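Local coordinates for protein transcriptional regulator, GntR family (Thermotoga maritima, PDB 3SXM) that probably regulates transcription as a GntR-family DNA-binding protein, this chain being its metal-binding FCD domain captured without metal, at residues D57-E60 and R61-L65; S70-E73 and L74-S77; R85-L88 and V89-L92; L106-R109 and I110-D114; I119-L122 and K123-L126. The protein carries 3 engineered substitutions. All coordinates share one frame; numbering follows the deposited sequence. Where two conformers were deposited one is given.

Interaction 1 of 5, residues D57-E60 and R61-L65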
loop_
_atom_site.group_PDB
_atom_site.type_symbol
_atom_site.label_atom_id
_atom_site.label_comp_id
_atom_site.label_asym_id
_atom_site.label_seq_id
_atom_site.Cartn_x
_atom_site.Cartn_y
_atom_site.Cartn_z
ATOM N N ASP A 57 -14.091 -7.699 18.367
ATOM C CA ASP A 57 -12.764 -7.578 18.944
ATOM C C ASP A 57 -11.708 -8.192 18.033
ATOM O O ASP A 57 -10.728 -7.537 17.678
ATOM C CB ASP A 57 -12.719 -8.252 20.317
ATOM C CG ASP A 57 -11.350 -8.170 20.962
ATOM O OD1 ASP A 57 -11.222 -7.495 22.005
ATOM O OD2 ASP A 57 -10.401 -8.781 20.427
ATOM N N SER A 58 -11.901 -9.456 17.667
ATOM C CA SER A 58 -10.861 -10.196 16.911
ATOM C C SER A 58 -10.550 -9.592 15.557
ATOM O O SER A 58 -9.397 -9.565 15.153
ATOM C CB SER A 58 -11.108 -11.719 16.737
ATOM O OG SER A 58 -12.272 -12.008 15.968
ATOM N N ASP A 59 -11.562 -9.143 14.829
ATOM C CA ASP A 59 -11.352 -8.680 13.462
ATOM C C ASP A 59 -10.471 -7.430 13.507
ATOM O O ASP A 59 -9.449 -7.375 12.820
ATOM C CB ASP A 59 -12.710 -8.356 12.837
ATOM C CG ASP A 59 -12.553 -7.637 11.513
ATOM O OD1 ASP A 59 -12.081 -8.263 10.574
ATOM O OD2 ASP A 59 -12.818 -6.422 11.425
ATOM N N GLU A 60 -10.825 -6.451 14.329
ATOM C CA GLU A 60 -10.065 -5.187 14.369
ATOM C C GLU A 60 -8.650 -5.485 14.828
ATOM O O GLU A 60 -7.662 -5.032 14.217
ATOM C CB GLU A 60 -10.733 -4.177 15.271
ATOM C CG GLU A 60 -9.897 -2.950 15.521
ATOM C CD GLU A 60 -10.570 -1.866 16.315
ATOM O OE1 GLU A 60 -11.731 -2.036 16.737
ATOM O OE2 GLU A 60 -9.937 -0.811 16.508
ATOM N N ARG A 61 -8.510 -6.308 15.856
ATOM C CA ARG A 61 -7.174 -6.633 16.355
ATOM C C ARG A 61 -6.324 -7.328 15.326
ATOM O O ARG A 61 -5.125 -7.025 15.207
ATOM C CB ARG A 61 -7.235 -7.492 17.640
ATOM C CG ARG A 61 -7.673 -6.770 18.818
ATOM C CD ARG A 61 -7.962 -7.750 20.004
ATOM N NE ARG A 61 -6.735 -8.353 20.510
ATOM C CZ ARG A 61 -6.727 -9.303 21.435
ATOM N NH1 ARG A 61 -7.868 -9.814 21.876
ATOM N NH2 ARG A 61 -5.581 -9.776 21.881
ATOM N N LEU A 62 -6.885 -8.261 14.572
ATOM C CA LEU A 62 -6.081 -9.065 13.649
ATOM C C LEU A 62 -5.556 -8.165 12.538
ATOM O O LEU A 62 -4.373 -8.226 12.211
ATOM C CB LEU A 62 -6.930 -10.218 13.084
ATOM C CG LEU A 62 -6.175 -11.127 12.128
ATOM C CD1 LEU A 62 -4.970 -11.783 12.774
ATOM C CD2 LEU A 62 -7.092 -12.155 11.571
ATOM N N HIS A 63 -6.437 -7.381 11.932
ATOM C CA HIS A 63 -6.032 -6.573 10.773
ATOM C C HIS A 63 -5.112 -5.443 11.213
ATOM O O HIS A 63 -4.115 -5.165 10.501
ATOM C CB HIS A 63 -7.246 -6.107 9.993
ATOM C CG HIS A 63 -7.978 -7.243 9.363
ATOM N ND1 HIS A 63 -7.682 -7.750 8.113
ATOM C CD2 HIS A 63 -8.967 -8.036 9.860
ATOM C CE1 HIS A 63 -8.445 -8.800 7.868
ATOM N NE2 HIS A 63 -9.234 -8.972 8.916
ATOM N N LYS A 64 -5.351 -4.831 12.354
ATOM C CA LYS A 64 -4.403 -3.829 12.905
ATOM C C LYS A 64 -3.069 -4.460 13.257
ATOM O O LYS A 64 -2.060 -3.741 13.146
ATOM C CB LYS A 64 -4.984 -3.081 14.091
ATOM C CG LYS A 64 -6.012 -2.088 13.636
ATOM C CD LYS A 64 -6.555 -1.270 14.762
ATOM C CE LYS A 64 -7.288 -0.028 14.234
ATOM N NZ LYS A 64 -7.893 0.704 15.379
ATOM N N LEU A 65 -3.016 -5.736 13.667
ATOM C CA LEU A 65 -1.741 -6.397 14.009
ATOM C C LEU A 65 -0.872 -6.459 12.774
ATOM O O LEU A 65 0.367 -6.230 12.846
ATOM C CB LEU A 65 -1.986 -7.853 14.538
ATOM C CG LEU A 65 -0.737 -8.749 14.634
ATOM C CD1 LEU A 65 0.230 -8.231 15.578
ATOM C CD2 LEU A 65 -1.159 -10.154 14.993
#

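Interaction 2 of 5, residues S70-E73 and L74-S77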
loop_
_atom_site.group_PDB
_atom_site.type_symbol
_atom_site.label_atom_id
_atom_site.label_comp_id
_atom_site.label_asym_id
_atom_site.label_seq_id
_atom_site.Cartn_x
_atom_site.Cartn_y
_atom_site.Cartn_z
ATOM N N SER A 70 4.696 -3.893 10.937
ATOM C CA SER A 70 5.659 -3.138 10.080
ATOM C C SER A 70 6.590 -2.298 10.914
ATOM O O SER A 70 7.716 -1.988 10.492
ATOM C CB SER A 70 4.938 -2.262 9.043
ATOM O OG SER A 70 4.299 -1.192 9.680
ATOM N N GLY A 71 6.137 -1.824 12.055
ATOM C CA GLY A 71 6.879 -0.835 12.823
ATOM C C GLY A 71 7.033 0.484 12.122
ATOM O O GLY A 71 7.821 1.305 12.620
ATOM N N ASN A 72 6.281 0.712 11.064
ATOM C CA ASN A 72 6.352 1.915 10.264
ATOM C C ASN A 72 5.263 2.850 10.782
ATOM O O ASN A 72 4.085 2.619 10.511
ATOM C CB ASN A 72 6.170 1.583 8.785
ATOM C CG ASN A 72 6.269 2.792 7.881
ATOM O OD1 ASN A 72 5.786 3.882 8.222
ATOM N ND2 ASN A 72 6.930 2.641 6.753
ATOM N N GLU A 73 5.674 3.879 11.533
ATOM C CA GLU A 73 4.692 4.739 12.158
ATOM C C GLU A 73 3.833 5.489 11.133
ATOM O O GLU A 73 2.687 5.835 11.401
ATOM C CB GLU A 73 5.295 5.677 13.197
ATOM C CG GLU A 73 5.983 4.957 14.383
ATOM C CD GLU A 73 5.017 4.086 15.211
ATOM O OE1 GLU A 73 3.794 4.356 15.248
ATOM O OE2 GLU A 73 5.485 3.099 15.837
ATOM N N LEU A 74 4.370 5.779 9.964
ATOM C CA LEU A 74 3.570 6.401 8.921
ATOM C C LEU A 74 2.489 5.497 8.399
ATOM O O LEU A 74 1.342 5.932 8.317
ATOM C CB LEU A 74 4.478 6.980 7.785
ATOM C CG LEU A 74 3.748 7.658 6.631
ATOM C CD1 LEU A 74 2.892 8.783 7.163
ATOM C CD2 LEU A 74 4.704 8.195 5.561
ATOM N N ILE A 75 2.813 4.254 8.107
ATOM C CA ILE A 75 1.812 3.268 7.661
ATOM C C ILE A 75 0.771 3.071 8.736
ATOM O O ILE A 75 -0.432 3.086 8.444
ATOM C CB ILE A 75 2.459 1.951 7.220
ATOM C CG1 ILE A 75 3.305 2.184 5.988
ATOM C CG2 ILE A 75 1.366 0.934 6.921
ATOM C CD1 ILE A 75 4.096 0.946 5.511
ATOM N N ILE A 76 1.205 2.923 9.975
ATOM C CA ILE A 76 0.321 2.767 11.139
ATOM C C ILE A 76 -0.613 3.952 11.227
ATOM O O ILE A 76 -1.826 3.783 11.432
ATOM C CB ILE A 76 1.108 2.535 12.420
ATOM C CG1 ILE A 76 1.852 1.179 12.362
ATOM C CG2 ILE A 76 0.219 2.598 13.648
ATOM C CD1 ILE A 76 2.962 1.009 13.375
ATOM N N SER A 77 -0.086 5.166 11.077
ATOM C CA SER A 77 -0.889 6.365 11.216
ATOM C C SER A 77 -1.875 6.496 10.063
ATOM O O SER A 77 -3.021 6.952 10.289
ATOM C CB SER A 77 0.021 7.615 11.328
ATOM O OG SER A 77 0.558 8.020 10.105
#

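Interaction 3 of 5, residues R85-L88 and V89-L92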
loop_
_atom_site.group_PDB
_atom_site.type_symbol
_atom_site.label_atom_id
_atom_site.label_comp_id
_atom_site.label_asym_id
_atom_site.label_seq_id
_atom_site.Cartn_x
_atom_site.Cartn_y
_atom_site.Cartn_z
ATOM N N ARG A 85 -13.498 4.789 8.479
ATOM C CA ARG A 85 -14.068 4.421 7.178
ATOM C C ARG A 85 -14.109 2.897 6.984
ATOM O O ARG A 85 -15.121 2.312 6.557
ATOM C CB ARG A 85 -13.257 5.121 6.057
ATOM C CG ARG A 85 -13.636 4.671 4.680
ATOM C CD ARG A 85 -13.177 5.656 3.643
ATOM N NE ARG A 85 -13.388 5.122 2.317
ATOM C CZ ARG A 85 -13.276 5.821 1.196
ATOM N NH1 ARG A 85 -12.906 7.126 1.237
ATOM N NH2 ARG A 85 -13.533 5.239 0.018
ATOM N N ILE A 86 -13.022 2.214 7.321
ATOM C CA ILE A 86 -12.964 0.763 7.318
ATOM C C ILE A 86 -14.114 0.198 8.176
ATOM O O ILE A 86 -14.803 -0.754 7.758
ATOM C CB ILE A 86 -11.598 0.238 7.825
ATOM C CG1 ILE A 86 -10.500 0.588 6.817
ATOM C CG2 ILE A 86 -11.679 -1.241 8.135
ATOM C CD1 ILE A 86 -9.106 0.200 7.234
ATOM N N ASP A 87 -14.313 0.787 9.360
ATOM C CA ASP A 87 -15.265 0.301 10.347
ATOM C C ASP A 87 -16.675 0.543 9.820
ATOM O O ASP A 87 -17.555 -0.286 10.031
ATOM C CB ASP A 87 -15.046 1.016 11.677
ATOM C CG ASP A 87 -15.530 0.255 12.896
ATOM O OD1 ASP A 87 -15.911 -0.915 12.798
ATOM O OD2 ASP A 87 -15.451 0.861 13.984
ATOM N N LEU A 88 -16.931 1.686 9.174
ATOM C CA LEU A 88 -18.249 1.957 8.568
ATOM C C LEU A 88 -18.547 0.840 7.585
ATOM O O LEU A 88 -19.654 0.226 7.606
ATOM C CB LEU A 88 -18.234 3.327 7.889
ATOM C CG LEU A 88 -19.446 3.820 7.153
ATOM C CD1 LEU A 88 -19.308 5.238 6.792
ATOM C CD2 LEU A 88 -19.894 3.060 5.930
ATOM N N VAL A 89 -17.588 0.563 6.686
ATOM C CA VAL A 89 -17.790 -0.463 5.676
ATOM C C VAL A 89 -18.032 -1.829 6.299
ATOM O O VAL A 89 -18.943 -2.594 5.856
ATOM C CB VAL A 89 -16.650 -0.464 4.589
ATOM C CG1 VAL A 89 -16.782 -1.664 3.711
ATOM C CG2 VAL A 89 -16.729 0.814 3.843
ATOM N N ARG A 90 -17.346 -2.162 7.376
ATOM C CA ARG A 90 -17.541 -3.428 8.050
ATOM C C ARG A 90 -18.963 -3.573 8.520
ATOM O O ARG A 90 -19.515 -4.614 8.485
ATOM C CB ARG A 90 -16.696 -3.582 9.345
ATOM C CG ARG A 90 -15.268 -3.568 9.327
ATOM C CD ARG A 90 -14.694 -4.205 10.670
ATOM N NE ARG A 90 -14.987 -3.479 11.916
ATOM C CZ ARG A 90 -14.650 -3.903 13.131
ATOM N NH1 ARG A 90 -14.051 -5.047 13.274
ATOM N NH2 ARG A 90 -14.912 -3.179 14.201
ATOM N N HIS A 91 -19.483 -2.510 9.050
ATOM C CA HIS A 91 -20.820 -2.544 9.644
ATOM C C HIS A 91 -21.979 -2.543 8.623
ATOM O O HIS A 91 -23.169 -2.676 8.991
ATOM C CB HIS A 91 -20.987 -1.399 10.643
ATOM C CG HIS A 91 -20.335 -1.643 11.960
ATOM N ND1 HIS A 91 -18.999 -1.403 12.227
ATOM C CD2 HIS A 91 -20.865 -2.137 13.108
ATOM C CE1 HIS A 91 -18.736 -1.758 13.475
ATOM N NE2 HIS A 91 -19.850 -2.175 14.032
ATOM N N LEU A 92 -21.660 -2.479 7.340
ATOM C CA LEU A 92 -22.697 -2.448 6.312
ATOM C C LEU A 92 -23.314 -3.766 6.133
ATOM O O LEU A 92 -24.469 -3.839 5.699
ATOM C CB LEU A 92 -22.144 -2.004 4.951
ATOM C CG LEU A 92 -21.743 -0.542 4.904
ATOM C CD1 LEU A 92 -21.066 -0.239 3.530
ATOM C CD2 LEU A 92 -22.906 0.424 5.173
#

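Interaction 4 of 5, residues L106-R109 and I110-D114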
loop_
_atom_site.group_PDB
_atom_site.type_symbol
_atom_site.label_atom_id
_atom_site.label_comp_id
_atom_site.label_asym_id
_atom_site.label_seq_id
_atom_site.Cartn_x
_atom_site.Cartn_y
_atom_site.Cartn_z
ATOM N N LEU A 106 -6.890 -18.184 8.170
ATOM C CA LEU A 106 -5.770 -17.269 7.861
ATOM C C LEU A 106 -4.707 -17.385 8.952
ATOM O O LEU A 106 -3.497 -17.487 8.679
ATOM C CB LEU A 106 -6.303 -15.851 7.763
ATOM C CG LEU A 106 -5.288 -14.703 7.676
ATOM C CD1 LEU A 106 -4.370 -14.869 6.506
ATOM C CD2 LEU A 106 -6.016 -13.411 7.578
ATOM N N ILE A 107 -5.130 -17.281 10.193
ATOM C CA ILE A 107 -4.176 -17.359 11.286
ATOM C C ILE A 107 -3.425 -18.690 11.242
ATOM O O ILE A 107 -2.203 -18.730 11.431
ATOM C CB ILE A 107 -4.847 -17.149 12.596
ATOM C CG1 ILE A 107 -5.370 -15.725 12.692
ATOM C CG2 ILE A 107 -3.873 -17.422 13.730
ATOM C CD1 ILE A 107 -6.286 -15.491 13.854
ATOM N N GLU A 108 -4.106 -19.799 10.967
ATOM C CA GLU A 108 -3.410 -21.090 11.001
ATOM C C GLU A 108 -2.404 -21.168 9.868
ATOM O O GLU A 108 -1.327 -21.722 10.041
ATOM C CB GLU A 108 -4.394 -22.238 10.963
ATOM C CG GLU A 108 -3.785 -23.626 10.848
ATOM C CD GLU A 108 -2.871 -24.008 11.953
ATOM O OE1 GLU A 108 -3.125 -23.553 13.094
ATOM O OE2 GLU A 108 -1.899 -24.764 11.660
ATOM N N ARG A 109 -2.715 -20.564 8.715
ATOM C CA ARG A 109 -1.740 -20.527 7.597
ATOM C C ARG A 109 -0.509 -19.768 8.028
ATOM O O ARG A 109 0.622 -20.140 7.711
ATOM C CB ARG A 109 -2.348 -19.919 6.333
ATOM C CG ARG A 109 -3.430 -20.824 5.692
ATOM C CD ARG A 109 -3.943 -20.273 4.378
ATOM N NE ARG A 109 -5.108 -21.038 3.883
ATOM C CZ ARG A 109 -5.660 -20.894 2.695
ATOM N NH1 ARG A 109 -5.184 -20.013 1.835
ATOM N NH2 ARG A 109 -6.724 -21.597 2.379
ATOM N N ILE A 110 -0.711 -18.650 8.688
ATOM C CA ILE A 110 0.401 -17.845 9.187
ATOM C C ILE A 110 1.253 -18.651 10.182
ATOM O O ILE A 110 2.515 -18.743 10.029
ATOM C CB ILE A 110 -0.073 -16.503 9.832
ATOM C CG1 ILE A 110 -0.771 -15.611 8.798
ATOM C CG2 ILE A 110 1.112 -15.796 10.476
ATOM C CD1 ILE A 110 -1.487 -14.418 9.446
ATOM N N ILE A 111 0.641 -19.184 11.200
ATOM C CA ILE A 111 1.341 -19.972 12.201
ATOM C C ILE A 111 2.086 -21.148 11.635
ATOM O O ILE A 111 3.120 -21.484 12.102
ATOM C CB ILE A 111 0.352 -20.589 13.157
ATOM C CG1 ILE A 111 -0.269 -19.536 14.012
ATOM C CG2 ILE A 111 1.004 -21.609 14.002
ATOM C CD1 ILE A 111 -1.290 -20.143 14.926
ATOM N N SER A 112 1.532 -21.793 10.654
ATOM C CA SER A 112 2.159 -22.974 10.090
ATOM C C SER A 112 3.256 -22.648 9.045
ATOM O O SER A 112 3.910 -23.546 8.501
ATOM C CB SER A 112 1.099 -23.899 9.515
ATOM O OG SER A 112 0.565 -23.332 8.368
ATOM N N GLY A 113 3.474 -21.369 8.770
ATOM C CA GLY A 113 4.548 -20.952 7.877
ATOM C C GLY A 113 4.195 -20.869 6.406
ATOM O O GLY A 113 5.074 -20.725 5.539
ATOM N N ASP A 114 2.910 -20.993 6.111
ATOM C CA ASP A 114 2.397 -20.978 4.739
ATOM C C ASP A 114 2.158 -19.523 4.344
ATOM O O ASP A 114 1.019 -19.008 4.362
ATOM C CB ASP A 114 1.102 -21.801 4.704
ATOM C CG ASP A 114 0.486 -21.888 3.326
ATOM O OD1 ASP A 114 1.155 -21.477 2.360
ATOM O OD2 ASP A 114 -0.692 -22.301 3.278
#

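Interaction 5 of 5, residues I119-L122 and K123-L126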
loop_
_atom_site.group_PDB
_atom_site.type_symbol
_atom_site.label_atom_id
_atom_site.label_comp_id
_atom_site.label_asym_id
_atom_site.label_seq_id
_atom_site.Cartn_x
_atom_site.Cartn_y
_atom_site.Cartn_z
ATOM N N ILE A 119 -1.270 -15.046 2.373
ATOM C CA ILE A 119 -1.560 -13.885 1.542
ATOM C C ILE A 119 -2.790 -14.146 0.706
ATOM O O ILE A 119 -3.681 -13.309 0.596
ATOM C CB ILE A 119 -0.327 -13.567 0.686
ATOM C CG1 ILE A 119 0.811 -13.078 1.589
ATOM C CG2 ILE A 119 -0.687 -12.483 -0.361
ATOM C CD1 ILE A 119 2.191 -13.165 0.909
ATOM N N GLU A 120 -2.889 -15.347 0.158
ATOM C CA GLU A 120 -4.080 -15.714 -0.621
ATOM C C GLU A 120 -5.341 -15.611 0.235
ATOM O O GLU A 120 -6.355 -15.091 -0.215
ATOM C CB GLU A 120 -3.990 -17.133 -1.194
ATOM C CG GLU A 120 -3.008 -17.300 -2.319
ATOM C CD GLU A 120 -2.906 -18.748 -2.800
ATOM O OE1 GLU A 120 -3.709 -19.627 -2.368
ATOM O OE2 GLU A 120 -2.021 -19.014 -3.631
ATOM N N LYS A 121 -5.289 -16.111 1.461
ATOM C CA LYS A 121 -6.485 -16.113 2.312
ATOM C C LYS A 121 -6.904 -14.696 2.718
ATOM O O LYS A 121 -8.099 -14.407 2.800
ATOM C CB LYS A 121 -6.278 -16.969 3.576
ATOM C CG LYS A 121 -7.539 -17.269 4.381
ATOM C CD LYS A 121 -8.482 -18.221 3.548
ATOM C CE LYS A 121 -9.674 -18.710 4.286
ATOM N NZ LYS A 121 -10.519 -19.490 3.293
ATOM N N LEU A 122 -5.942 -13.829 2.990
ATOM C CA LEU A 122 -6.230 -12.459 3.317
ATOM C C LEU A 122 -6.945 -11.774 2.121
ATOM O O LEU A 122 -7.955 -11.089 2.304
ATOM C CB LEU A 122 -4.947 -11.734 3.763
ATOM C CG LEU A 122 -5.134 -10.220 3.987
ATOM C CD1 LEU A 122 -6.183 -9.921 5.012
ATOM C CD2 LEU A 122 -3.837 -9.561 4.436
ATOM N N LYS A 123 -6.413 -11.939 0.919
ATOM C CA LYS A 123 -6.992 -11.348 -0.300
ATOM C C LYS A 123 -8.393 -11.924 -0.492
ATOM O O LYS A 123 -9.317 -11.182 -0.772
ATOM C CB LYS A 123 -6.149 -11.633 -1.534
ATOM C CG LYS A 123 -4.839 -10.851 -1.562
ATOM C CD LYS A 123 -4.035 -11.249 -2.791
ATOM C CE LYS A 123 -2.752 -10.476 -2.848
ATOM N NZ LYS A 123 -1.816 -10.915 -3.941
ATOM N N GLU A 124 -8.538 -13.225 -0.341
ATOM C CA GLU A 124 -9.855 -13.864 -0.499
ATOM C C GLU A 124 -10.846 -13.304 0.494
ATOM O O GLU A 124 -12.001 -13.026 0.142
ATOM C CB GLU A 124 -9.742 -15.387 -0.311
ATOM C CG GLU A 124 -8.964 -16.078 -1.403
ATOM C CD GLU A 124 -8.594 -17.526 -1.013
ATOM O OE1 GLU A 124 -9.106 -18.014 0.039
ATOM O OE2 GLU A 124 -7.802 -18.158 -1.775
ATOM N N HIS A 125 -10.422 -13.147 1.754
ATOM C CA HIS A 125 -11.285 -12.615 2.775
ATOM C C HIS A 125 -11.792 -11.231 2.400
ATOM O O HIS A 125 -13.002 -10.928 2.479
ATOM C CB HIS A 125 -10.544 -12.562 4.112
ATOM C CG HIS A 125 -11.204 -11.710 5.133
ATOM N ND1 HIS A 125 -12.369 -12.102 5.767
ATOM C CD2 HIS A 125 -10.940 -10.459 5.566
ATOM C CE1 HIS A 125 -12.760 -11.146 6.580
ATOM N NE2 HIS A 125 -11.922 -10.132 6.474
ATOM N N LEU A 126 -10.882 -10.357 1.991
ATOM C CA LEU A 126 -11.268 -8.997 1.711
ATOM C C LEU A 126 -12.122 -8.921 0.456
ATOM O O LEU A 126 -13.099 -8.147 0.450
ATOM C CB LEU A 126 -9.979 -8.126 1.611
ATOM C CG LEU A 126 -9.236 -7.930 2.950
ATOM C CD1 LEU A 126 -7.884 -7.267 2.729
ATOM C CD2 LEU A 126 -10.083 -7.097 3.954
HETATM O O HOH W 1 -6.025 -20.069 -0.884
HETATM O O HOH W 2 -8.900 -20.641 0.757
#

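Interaction 1 of 5, residues D57-E60 and R61-L65
Glu-60 and Lys-64 form a local salt bridge four residues apart on helix 51-68, close to the centre of the folded chain. The two side chains lie alongside and point the same way. NZ of Lys-64 meets OE2 of Glu-60 at 2.8 Å, on the anti side of the carboxylate. The first torsions differ. In Glu-60, CG is anti to the backbone N (chi1 171°), while in Lys-64 CG sits beside its N (chi1 -74°). The lysine chain runs out extended beside that of Glu-60, and CD of Lys-64 comes within 3.8 Å of CG of Glu-60. Lys-64 also makes a cation-pi contact with Trp-83.

One residue back along the helix, the ring of His-63 turns its CD2 edge to Asp-59. CD2 of His-63 is 3.1 Å from the backbone O of Asp-59 and 3.2 Å from OD1 of Asp-59. The carboxylate and ring planes are 53° apart. Both residues belong to the zinc site of this all-helical FCD domain, together with His-103 and His-125, as seen in another structure of the protein. No metal is bound here. Instead NE2 of His-63 is hydrogen-bonded to NE2 of His-103, and ND1 to Glu-19. OD2 of Asp-59 is held by Arg-90, in a salt bridge.

Asp-57 reaches Arg-61 in one of its two conformers. OD2 of Asp-57 is 3.1 Å from NH1 of Arg-61, a salt bridge near the guanidinium plane. Its approach to CD of Arg-61 is too close, so this placing is doubtful. NH2 of Arg-61 makes salt bridges with Glu-35 and Glu-38.

Interaction 2 of 5, residues S70-E73 and L74-S77
ND2 of Asn-72 rests 3.5 Å from CD1 of Ile-75 and is gripped by two oxygens of the second subunit, OE1 of Glu-13 and the backbone O of Glu-10. The other end of the same amide caps helix 73-90. Asn-72 is the N-cap residue, and its OD1 accepts from the backbone N of Ile-75 at 3.0 Å. The N-H points well at the oxygen (165°) but comes from above the amide plane. With CG opposed to its own backbone N across the first torsion (chi1 -178°), the amide swings forward over the first turn. There it crosses the side chain of Ile-75 at about a right angle, CG of Asn-72 lying 3.6 Å from CG1 of Ile-75.

The backbone O of Asn-72 starts the regular helix bonding by accepting from N of Ile-76 at 2.9 Å. CG1 of Ile-76 packs beside that same oxygen. Before the cap, Ser-70 makes an ST turn: its OG accepts from N of Asn-72 at 3.1 Å and is also bonded to the backbone O of Ile-67. Gly-71 joins the two with a positive phi, which favours glycine. The second subunit also reaches the backbone here, through its Lys-6 to O of Gly-71 and its Glu-10 to N of Glu-73. The helix start is thus part of the dimer interface. One turn on, OG of Ser-77 donates to the backbone O of Leu-74 at 2.9 Å.

Interaction 3 of 5, residues R85-L88 and V89-L92
OD1 of Asp-87 takes two nitrogens of Arg-90, NH2 at 2.8 Å and NE at 2.9 Å. This salt bridge joins residues three apart (i to i+3) at the C-terminal end of helix 73-90 of the FCD domain. The guanidinium comes side-on, with OD1 in its plane. Both nitrogens approach OD1 from the same face of the carboxylate. The two planes are 49° apart. The bend of the arginine chain at its third torsion (chi3 -65°) turns the NE edge back to the aspartate.

The backbone O of Asp-87 is also shared. N of His-91 reaches it at 3.1 Å and ND1 of the same residue at 2.9 Å, from opposite faces of the carbonyl plane. The oxygen lies in the imidazole plane, so this bond helps fix the rotation of the ring. His-91 binds zinc in another structure of the protein, at a site with Asp-56; no metal is bound here.

Further out, NH1 of Arg-90 makes a salt bridge with Asp-59 of the second zinc site. A leucine in place of this arginine would probably leave OD1 of Asp-87 without its charged mate and OD2 of Asp-59 without this bridge between the helices. Trp-83 and Phe-55 pack on Arg-90 and probably help to place it. Val-89 faces helix 5-25, on Phe-7 and Thr-11. Beside Met-3, CD2 of Leu-88 touches CD2 of Leu-92 at 4.1 Å.

Interaction 4 of 5, residues L106-R109 and I110-D114
The carboxylate of Asp-114 and the guanidinium of Arg-109 lie side by side, pointing the same way, with their planes 24° apart. The contact is made with the arginine's stem: OD2 of Asp-114 is 3.9 Å from CG of Arg-109. The charged ends do not meet, NE of Arg-109 being 4.6 Å from OD2 of Asp-114. Each has a partner in Gly-117. NH1 of Arg-109 donates to its backbone O, and OD1 of Asp-114 accepts from its N. The chain of Glu-108 bends at its second torsion (chi2 60°) and brings OE2 of its carboxylate, a third flat group, to 3.8 Å from CB of Ser-112.

Between these groups the chain ends helix 96-111 in a Schellman motif. N of Asp-114 donates to O of Arg-109 at 2.9 Å, and N of Gly-113 to O of Ile-110 at 3.1 Å. Gly-113 has a positive phi (89°), where a CB would collide with the carbonyl O before it. Asp-114 is at once the N-cap of helix 115-135, so one short turn closes one helix and opens the next.

On the inner side the packing is apolar. CD1 of Leu-106 meets CD1 of Ile-110 at 4.1 Å, and CG2 of Ile-107 meets CD1 of Ile-111 at 3.9 Å. Phe-66 of helix 51-68 lies against Leu-106 and Ile-110, while Ile-39 of helix 34-44 lies against Ile-107.

Interaction 5 of 5, residues I119-L122 and K123-L126
Glu-124 carries its CG beside the backbone N (chi1 -68°) and runs out extended, back over the previous turn. Lys-121 starts the other way (chi1 -168°) and bends at its second torsion (chi2 68°). The two chains therefore cross at about a right angle, with CD of Lys-121 at 3.6 Å from OE1 of Glu-124. NZ of Lys-121 is 3.8 Å from OE1 of Glu-124, a long salt bridge. A water fills in: it donates to OE1 of Glu-124 at 2.7 Å and accepts from NZ of Lys-121 at 3.2 Å. A second water donates to both OE2 of Glu-124 and OE1 of Glu-120, at 2.8 Å each, and so probably eases the nearness of two like charges. An alanine in place of Glu-124 would probably strip both waters of an acceptor and leave Lys-121 without its charged neighbour on this turn.

These groups lie along helix 115-135, one of the long helices of the FCD bundle, with Lys-121 against Leu-106 and Arg-109 of helix 96-111. The same helix carries His-125, a zinc ligand in another structure of the protein. Its ring meets those of His-103 and His-63, and ND1 is hydrogen-bonded to Glu-102. Leu-122 and Leu-126 lie side by side, CD1 to CD1 at 3.9 Å, and pack on helix 5-25 through Glu-19, Arg-15 and Ile-16. At the flank, CE of Lys-123 rests 3.8 Å from CG2 of Ile-119.

Overall arrangement
The five contacts follow one another along the chain, all within the all-helical FCD domain. Interaction 1, on helix 51-68, lies nearest the chain centre and touches three others: interaction 3 through Asp-59 and Arg-90, interaction 4 through Leu-62 and Ile-107, and interaction 5 through His-63 with His-125 and Leu-122. Interactions 2 and 3 share helix 73-90, at its start and its end, with centres 21 Å apart. Interactions 4 and 5 touch across the turn between helices 96-111 and 115-135. Interactions 1 and 5 hold residues of one zinc site and interaction 3 of another, both known from another structure and without metal here. Interaction 2 lies at the dimer interface, which Arg-85 of interaction 3 also touches.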